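Side-chain contact in enoyl-CoA hydratase subunit I (Geobacillus kaustophilus, PDB 2PBP), which probably acts as a hydro-lyase of the crotonase family, adding water to the double bond of enoyl-CoA thioesters in beta-oxidation: residues 97-102 / 188-193. Sequence-based numbering, arbitrary orientation.
Sequences PMIAAV and EETMRL
Thr-190, on the inner side of helix 186-198, lays its methyl against Ile-99 and Ala-101, two residues apart on strand 98-102, and its hydroxyl against Ala-101. The contact is van der Waals in kind. The gamma methyls of two beta-branched side chains meet: CG2 of Thr-190 lies 3.9 Å from CG2 of Ile-99, and the side chains run past one another in opposite senses. The threonine methyl stands anti to its own backbone N (chi1 -58°), which lets it also reach CB of Ala-101, at 4.0 Å. The small alanine is consistent with the close approach there, 6.5 Å between CA of Ala-101 and CA of Thr-190.

The polar part belongs to the helix. OG1 of Thr-190 sits 3.7 Å from CB of Ala-101, yet its hydrogen bond goes back to Leu-186 O, one turn earlier. On the outer side, Arg-192 NH2 makes a salt-bridge hydrogen bond to Glu-188 OE2 (3.2 Å), which lies near the guanidinium plane but is met from above its own carboxylate plane; NH1 forms a salt bridge with Glu-189 OE2 (2.9 Å).

Val-54 and Val-121, on the strands flanking 98-102, also touch Thr-190, so the helix packs against one face of the six-stranded sheet of the crotonase fold, over its middle strands. With its hydroxyl bonded to Leu-186 O, the buried threonine probably presents little unmet polarity to the strand's two aliphatic side chains.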
loop_
_atom_site.group_PDB
_atom_site.type_symbol
_atom_site.label_atom_id
_atom_site.label_comp_id
_atom_site.label_asym_id
_atom_site.label_seq_id
_atom_site.Cartn_x
_atom_site.Cartn_y
_atom_site.Cartn_z
ATOM N N PRO A 97 -11.145 10.772 -5.700
ATOM C CA PRO A 97 -11.424 9.457 -5.118
ATOM C C PRO A 97 -12.675 8.837 -5.741
ATOM O O PRO A 97 -13.703 9.503 -5.896
ATOM C CB PRO A 97 -11.605 9.773 -3.635
ATOM C CG PRO A 97 -10.617 10.879 -3.424
ATOM C CD PRO A 97 -10.855 11.761 -4.644
ATOM N N MET A 98 -12.574 7.562 -6.106
ATOM C CA MET A 98 -13.685 6.841 -6.716
ATOM C C MET A 98 -13.993 5.547 -5.984
ATOM O O MET A 98 -13.099 4.743 -5.711
ATOM C CB MET A 98 -13.384 6.507 -8.176
ATOM C CG MET A 98 -13.680 7.616 -9.157
ATOM S SD MET A 98 -14.337 6.904 -10.680
ATOM C CE MET A 98 -12.927 5.925 -11.215
ATOM N N ILE A 99 -15.270 5.348 -5.682
ATOM C CA ILE A 99 -15.717 4.154 -4.977
ATOM C C ILE A 99 -16.770 3.423 -5.798
ATOM O O ILE A 99 -17.678 4.040 -6.355
ATOM C CB ILE A 99 -16.350 4.513 -3.614
ATOM C CG1 ILE A 99 -15.350 5.292 -2.757
ATOM C CG2 ILE A 99 -16.811 3.234 -2.900
ATOM C CD1 ILE A 99 -13.932 4.777 -2.656
ATOM N N ALA A 100 -16.645 2.104 -5.872
ATOM C CA ALA A 100 -17.618 1.311 -6.599
ATOM C C ALA A 100 -18.537 0.650 -5.585
ATOM O O ALA A 100 -18.072 -0.023 -4.674
ATOM C CB ALA A 100 -16.919 0.243 -7.443
ATOM N N ALA A 101 -19.838 0.879 -5.731
ATOM C CA ALA A 101 -20.828 0.253 -4.861
ATOM C C ALA A 101 -21.403 -0.859 -5.730
ATOM O O ALA A 101 -22.342 -0.642 -6.495
ATOM C CB ALA A 101 -21.918 1.249 -4.479
ATOM N N VAL A 102 -20.815 -2.046 -5.625
ATOM C CA VAL A 102 -21.238 -3.179 -6.439
ATOM C C VAL A 102 -22.476 -3.863 -5.867
ATOM O O VAL A 102 -22.395 -4.657 -4.931
ATOM C CB VAL A 102 -20.080 -4.182 -6.594
ATOM C CG1 VAL A 102 -20.449 -5.264 -7.606
ATOM C CG2 VAL A 102 -18.827 -3.440 -7.061
ATOM N N GLU A 188 -26.460 3.028 1.573
ATOM C CA GLU A 188 -26.372 3.758 2.830
ATOM C C GLU A 188 -24.947 3.695 3.367
ATOM O O GLU A 188 -24.364 4.716 3.743
ATOM C CB GLU A 188 -27.325 3.150 3.856
ATOM C CG GLU A 188 -27.251 3.796 5.222
ATOM C CD GLU A 188 -27.977 2.985 6.276
ATOM O OE1 GLU A 188 -29.154 2.642 6.049
ATOM O OE2 GLU A 188 -27.371 2.695 7.328
ATOM N N GLU A 189 -24.388 2.489 3.406
ATOM C CA GLU A 189 -23.030 2.306 3.904
ATOM C C GLU A 189 -21.994 2.982 3.008
ATOM O O GLU A 189 -21.059 3.609 3.504
ATOM C CB GLU A 189 -22.706 0.815 4.034
ATOM C CG GLU A 189 -23.484 0.110 5.139
ATOM C CD GLU A 189 -23.190 0.680 6.516
ATOM O OE1 GLU A 189 -21.998 0.801 6.866
ATOM O OE2 GLU A 189 -24.149 1.003 7.252
ATOM N N THR A 190 -22.157 2.852 1.696
ATOM C CA THR A 190 -21.215 3.462 0.759
ATOM C C THR A 190 -21.235 4.985 0.871
ATOM O O THR A 190 -20.186 5.624 0.887
ATOM C CB THR A 190 -21.528 3.070 -0.703
ATOM O OG1 THR A 190 -21.491 1.643 -0.835
ATOM C CG2 THR A 190 -20.495 3.677 -1.647
ATOM N N MET A 191 -22.429 5.564 0.950
ATOM C CA MET A 191 -22.545 7.014 1.057
ATOM C C MET A 191 -21.988 7.526 2.384
ATOM O O MET A 191 -21.457 8.636 2.455
ATOM C CB MET A 191 -24.002 7.447 0.892
ATOM C CG MET A 191 -24.552 7.219 -0.509
ATOM S SD MET A 191 -23.564 8.041 -1.787
ATOM C CE MET A 191 -23.868 9.769 -1.386
ATOM N N ARG A 192 -22.112 6.725 3.435
ATOM C CA ARG A 192 -21.584 7.127 4.729
ATOM C C ARG A 192 -20.062 7.180 4.631
ATOM O O ARG A 192 -19.428 8.117 5.118
ATOM C CB ARG A 192 -22.003 6.135 5.814
ATOM C CG ARG A 192 -21.489 6.485 7.196
ATOM C CD ARG A 192 -22.235 5.712 8.270
ATOM N NE ARG A 192 -23.668 5.990 8.232
ATOM C CZ ARG A 192 -24.593 5.103 7.881
ATOM N NH1 ARG A 192 -24.239 3.874 7.535
ATOM N NH2 ARG A 192 -25.875 5.447 7.871
ATOM N N LEU A 193 -19.484 6.169 3.989
ATOM C CA LEU A 193 -18.039 6.100 3.809
ATOM C C LEU A 193 -17.558 7.268 2.949
ATOM O O LEU A 193 -16.576 7.936 3.283
ATOM C CB LEU A 193 -17.649 4.777 3.140
ATOM C CG LEU A 193 -16.187 4.642 2.706
ATOM C CD1 LEU A 193 -15.272 4.729 3.924
ATOM C CD2 LEU A 193 -15.993 3.317 1.979
#